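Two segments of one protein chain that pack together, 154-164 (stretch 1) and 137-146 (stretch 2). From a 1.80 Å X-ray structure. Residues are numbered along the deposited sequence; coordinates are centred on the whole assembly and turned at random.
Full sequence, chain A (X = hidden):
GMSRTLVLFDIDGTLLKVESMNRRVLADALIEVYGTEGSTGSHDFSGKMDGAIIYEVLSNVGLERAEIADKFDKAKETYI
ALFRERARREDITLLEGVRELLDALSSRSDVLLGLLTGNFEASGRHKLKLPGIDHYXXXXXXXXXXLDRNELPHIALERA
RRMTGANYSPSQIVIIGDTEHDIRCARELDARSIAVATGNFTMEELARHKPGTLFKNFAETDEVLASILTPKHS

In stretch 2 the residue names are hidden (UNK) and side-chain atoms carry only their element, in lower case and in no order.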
# COMPACT_ATOMS: atom_id res chain seq x y z
N HIS A 154 -13.48 0.03 -1.90
CA HIS A 154 -14.71 -0.72 -2.13
C HIS A 154 -14.45 -2.20 -2.10
O HIS A 154 -15.12 -2.93 -1.40
CB HIS A 154 -15.32 -0.33 -3.45
CG HIS A 154 -15.64 1.12 -3.56
ND1 HIS A 154 -16.67 1.71 -2.87
CD2 HIS A 154 -15.07 2.10 -4.30
CE1 HIS A 154 -16.72 2.99 -3.18
NE2 HIS A 154 -15.77 3.25 -4.06
N ILE A 155 -13.42 -2.62 -2.83
CA ILE A 155 -13.01 -4.01 -2.90
C ILE A 155 -12.62 -4.57 -1.52
O ILE A 155 -13.08 -5.64 -1.13
CB ILE A 155 -11.83 -4.18 -3.90
CG1 ILE A 155 -12.32 -3.96 -5.33
CG2 ILE A 155 -11.11 -5.57 -3.72
CD1 ILE A 155 -11.22 -3.93 -6.37
N ALA A 156 -11.78 -3.84 -0.79
CA ALA A 156 -11.43 -4.21 0.57
C ALA A 156 -12.65 -4.25 1.49
O ALA A 156 -12.76 -5.15 2.28
CB ALA A 156 -10.39 -3.28 1.14
N LEU A 157 -13.56 -3.27 1.40
CA LEU A 157 -14.76 -3.31 2.25
C LEU A 157 -15.62 -4.58 1.99
O LEU A 157 -16.03 -5.27 2.93
CB LEU A 157 -15.58 -2.04 2.04
CG LEU A 157 -16.85 -1.96 2.87
CD1 LEU A 157 -16.57 -2.09 4.36
CD2 LEU A 157 -17.55 -0.67 2.57
N GLU A 158 -15.83 -4.91 0.73
CA GLU A 158 -16.59 -6.11 0.35
C GLU A 158 -15.93 -7.37 0.89
O GLU A 158 -16.62 -8.25 1.43
CB GLU A 158 -16.73 -6.19 -1.14
CG GLU A 158 -17.73 -7.19 -1.62
CD GLU A 158 -17.98 -7.06 -3.10
OE1 GLU A 158 -17.02 -7.27 -3.87
OE2 GLU A 158 -19.13 -6.69 -3.49
N ARG A 159 -14.62 -7.47 0.74
CA ARG A 159 -13.88 -8.62 1.24
C ARG A 159 -13.96 -8.74 2.76
O ARG A 159 -14.08 -9.83 3.30
CB ARG A 159 -12.41 -8.57 0.78
CG ARG A 159 -12.27 -8.84 -0.70
CD ARG A 159 -10.81 -8.75 -1.20
NE ARG A 159 -10.80 -8.95 -2.65
CZ ARG A 159 -9.81 -8.60 -3.47
NH1 ARG A 159 -8.68 -8.07 -3.01
NH2 ARG A 159 -9.99 -8.79 -4.78
N ALA A 160 -13.86 -7.62 3.46
CA ALA A 160 -13.90 -7.64 4.92
C ALA A 160 -15.28 -8.12 5.40
O ALA A 160 -15.40 -8.95 6.29
CB ALA A 160 -13.59 -6.24 5.46
N ARG A 161 -16.32 -7.57 4.79
CA ARG A 161 -17.72 -7.92 5.12
C ARG A 161 -18.01 -9.43 4.88
O ARG A 161 -18.68 -10.06 5.69
CB ARG A 161 -18.62 -7.00 4.29
CG ARG A 161 -20.07 -7.13 4.53
CD ARG A 161 -20.87 -6.06 3.76
NE ARG A 161 -22.28 -6.44 3.67
CZ ARG A 161 -23.28 -5.62 3.35
NH1 ARG A 161 -23.05 -4.35 3.04
NH2 ARG A 161 -24.53 -6.08 3.33
N ARG A 162 -17.48 -9.99 3.80
CA ARG A 162 -17.65 -11.40 3.49
C ARG A 162 -16.88 -12.28 4.49
O ARG A 162 -17.25 -13.42 4.75
CB ARG A 162 -17.20 -11.69 2.07
CG ARG A 162 -18.16 -11.20 1.02
CD ARG A 162 -17.54 -11.31 -0.32
NE ARG A 162 -18.45 -10.88 -1.37
CZ ARG A 162 -18.10 -10.67 -2.64
NH1 ARG A 162 -16.85 -10.82 -3.05
NH2 ARG A 162 -19.02 -10.31 -3.49
N MSE A 163 -15.82 -11.73 5.07
CA MSE A 163 -15.03 -12.46 6.05
C MSE A 163 -15.63 -12.49 7.43
O MSE A 163 -15.60 -13.51 8.07
CB MSE A 163 -13.64 -11.84 6.17
CG MSE A 163 -12.83 -12.02 4.96
SE MSE A 163 -11.14 -11.11 5.15
CE MSE A 163 -10.50 -12.09 6.59
N THR A 164 -16.15 -11.35 7.88
CA THR A 164 -16.61 -11.22 9.26
C THR A 164 -18.13 -11.15 9.40
O THR A 164 -18.66 -11.39 10.48
CB THR A 164 -16.04 -9.95 9.92
OG1 THR A 164 -16.53 -8.79 9.24
CG2 THR A 164 -14.52 -9.92 9.93
N UNK A 137 -1.67 -9.61 8.53
CA UNK A 137 -2.64 -9.15 7.53
C UNK A 137 -3.33 -10.32 6.78
O UNK A 137 -2.80 -10.86 5.82
c UNK A 137 0.02 -6.95 7.45
c UNK A 137 0.58 -5.83 8.04
c UNK A 137 -0.25 -4.74 8.35
c UNK A 137 -1.34 -7.02 7.18
c UNK A 137 -1.61 -4.81 8.10
c UNK A 137 -1.94 -8.24 6.55
c UNK A 137 -2.15 -5.95 7.52
N UNK A 138 -4.55 -10.69 7.22
CA UNK A 138 -5.24 -11.83 6.64
C UNK A 138 -5.82 -11.60 5.24
O UNK A 138 -6.19 -12.57 4.59
c UNK A 138 -5.35 -10.04 8.27
c UNK A 138 -6.65 -10.78 8.23
c UNK A 138 -6.35 -12.10 7.68
N UNK A 139 -5.94 -10.35 4.78
CA UNK A 139 -6.50 -10.06 3.47
C UNK A 139 -6.09 -8.67 3.07
O UNK A 139 -5.50 -7.94 3.88
c UNK A 139 -9.40 -8.05 3.19
c UNK A 139 -9.96 -6.89 3.69
c UNK A 139 -8.05 -10.15 3.50
c UNK A 139 -9.85 -6.58 4.99
c UNK A 139 -8.59 -8.57 5.35
c UNK A 139 -8.71 -8.91 4.03
c UNK A 139 -9.15 -7.41 5.84
N UNK A 140 -6.45 -8.24 1.85
CA UNK A 140 -6.27 -6.84 1.49
C UNK A 140 -6.84 -6.53 0.12
O UNK A 140 -7.50 -7.39 -0.48
N UNK A 141 -6.68 -5.29 -0.35
CA UNK A 141 -6.85 -4.97 -1.73
C UNK A 141 -5.49 -4.48 -2.25
O UNK A 141 -4.76 -3.75 -1.54
c UNK A 141 -7.93 -3.92 -1.93
N UNK A 142 -5.17 -4.89 -3.49
CA UNK A 142 -3.83 -4.76 -4.08
C UNK A 142 -3.85 -4.30 -5.54
O UNK A 142 -4.92 -4.14 -6.17
c UNK A 142 -4.16 -7.66 -2.31
c UNK A 142 -3.18 -8.01 -0.12
c UNK A 142 -2.16 -7.15 -0.45
c UNK A 142 -2.14 -6.52 -1.73
c UNK A 142 -3.14 -6.76 -2.65
c UNK A 142 -4.17 -8.30 -1.03
c UNK A 142 -3.11 -6.11 -4.00
N UNK A 143 -2.66 -4.10 -6.11
CA UNK A 143 -2.55 -3.70 -7.53
C UNK A 143 -3.04 -4.78 -8.49
O UNK A 143 -3.29 -4.51 -9.67
c UNK A 143 -1.13 -3.28 -7.89
N UNK A 144 -3.18 -6.00 -8.01
CA UNK A 144 -3.85 -7.03 -8.82
C UNK A 144 -5.30 -6.68 -9.11
O UNK A 144 -5.88 -7.17 -10.08
o UNK A 144 -2.14 -8.01 -6.49
o UNK A 144 -1.56 -9.35 -8.12
c UNK A 144 -2.39 -8.60 -7.55
c UNK A 144 -3.75 -8.37 -8.15
N UNK A 145 -5.88 -5.82 -8.29
CA UNK A 145 -7.32 -5.56 -8.32
C UNK A 145 -7.75 -4.36 -9.14
O UNK A 145 -8.91 -4.27 -9.55
c UNK A 145 -7.61 -6.65 -6.05
o UNK A 145 -7.89 -7.75 -6.55
c UNK A 145 -7.83 -5.40 -6.89
o UNK A 145 -7.16 -6.53 -4.88
N UNK A 146 -6.84 -3.41 -9.34
CA UNK A 146 -7.16 -2.20 -10.10
C UNK A 146 -5.93 -1.38 -10.46
O UNK A 146 -4.91 -1.47 -9.82
c UNK A 146 -8.11 -1.33 -9.30
O HOH W 1 -6.66 -9.65 -5.10

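Position 137 carries seven side-chain carbons, one leading into a six-membered ring, with no oxygen or nitrogen; the side chain is out of reach of stretch 1. A carbon-only benzyl group is phenylalanine, Phe137. At 138, three carbons close a ring onto the backbone N, and CB lies 4.3 Å from CE of Met163, which is present as selenomethionine. That closure defines proline, Pro138.

Position 139 again has one carbon and a ring of six, all carbon, now turned toward the helix and covered by it over 91 Å², the most of any residue here. It is Phe139, with chi1 at 81° (p). Met163 SE sits over one ring face, 3.9 Å from the centroid and 30° off the normal, with its closest atom, CG of Phe139, at 3.5 Å. Near the ring plane, Ala156 O lies 3.6 Å from CE2 of Phe139, while Ala160 CB reaches CZ of Phe139 at 3.8 Å.

Position 140 has no side-chain atoms, so it is Gly140. A CB there would point away from the helix. The backbone O of Gly140 accepts a hydrogen bond from Arg159 NH1 (2.9 Å, 152°). Position 141 has a single carbon, directed toward the helix and 4.0 Å from both Ile155 CG2 and Ala156 CB: alanine, Ala141. Ala141 CA is 5.2 Å from Ala156 CA, a close approach between two small residues.

Position 142 shows a third carbon-only benzyl group, whose side chain leaves the backbone sideways, its end coming nearer the helix without making a contact: Phe142. An ideal CB on Gly140 would lie 2.8 Å from Phe142 CZ, a clash. One carbon at 143, out of reach of the helix, gives Ala143. At 144, two carbons, the second bearing two oxygens, identify Asp144, whose carboxylate is hydrogen-bonded elsewhere in the structure.

Position 145 has the same atom set but faces the helix: Asp145. Arg159 NH2 donates to OD1 of Asp145 (2.9 Å, 171°) and Arg159 NH1 to OD2 of Asp145 (2.9 Å, 150°), a two-pronged salt bridge. The same OD2 accepts from Phe142 N at 2.9 Å, tying the carboxylate to its own loop. At 146 a lone carbon, CB, lies 5.0 Å from Ile155 CD1, beyond contact range: Ala146.

The contact buries 458 Å² and joins two kinds of interaction. Phe139 and Ala141 pack against apolar parts of the helix, and Ile155 CD1 extends this to Asp145 CB at 3.7 Å. Arg159, whose NH1 serves both Gly140 O and Asp145, links the strand to the following turn through the edge of its guanidinium.

Stretch 2 137-146: FPFGAFADDA
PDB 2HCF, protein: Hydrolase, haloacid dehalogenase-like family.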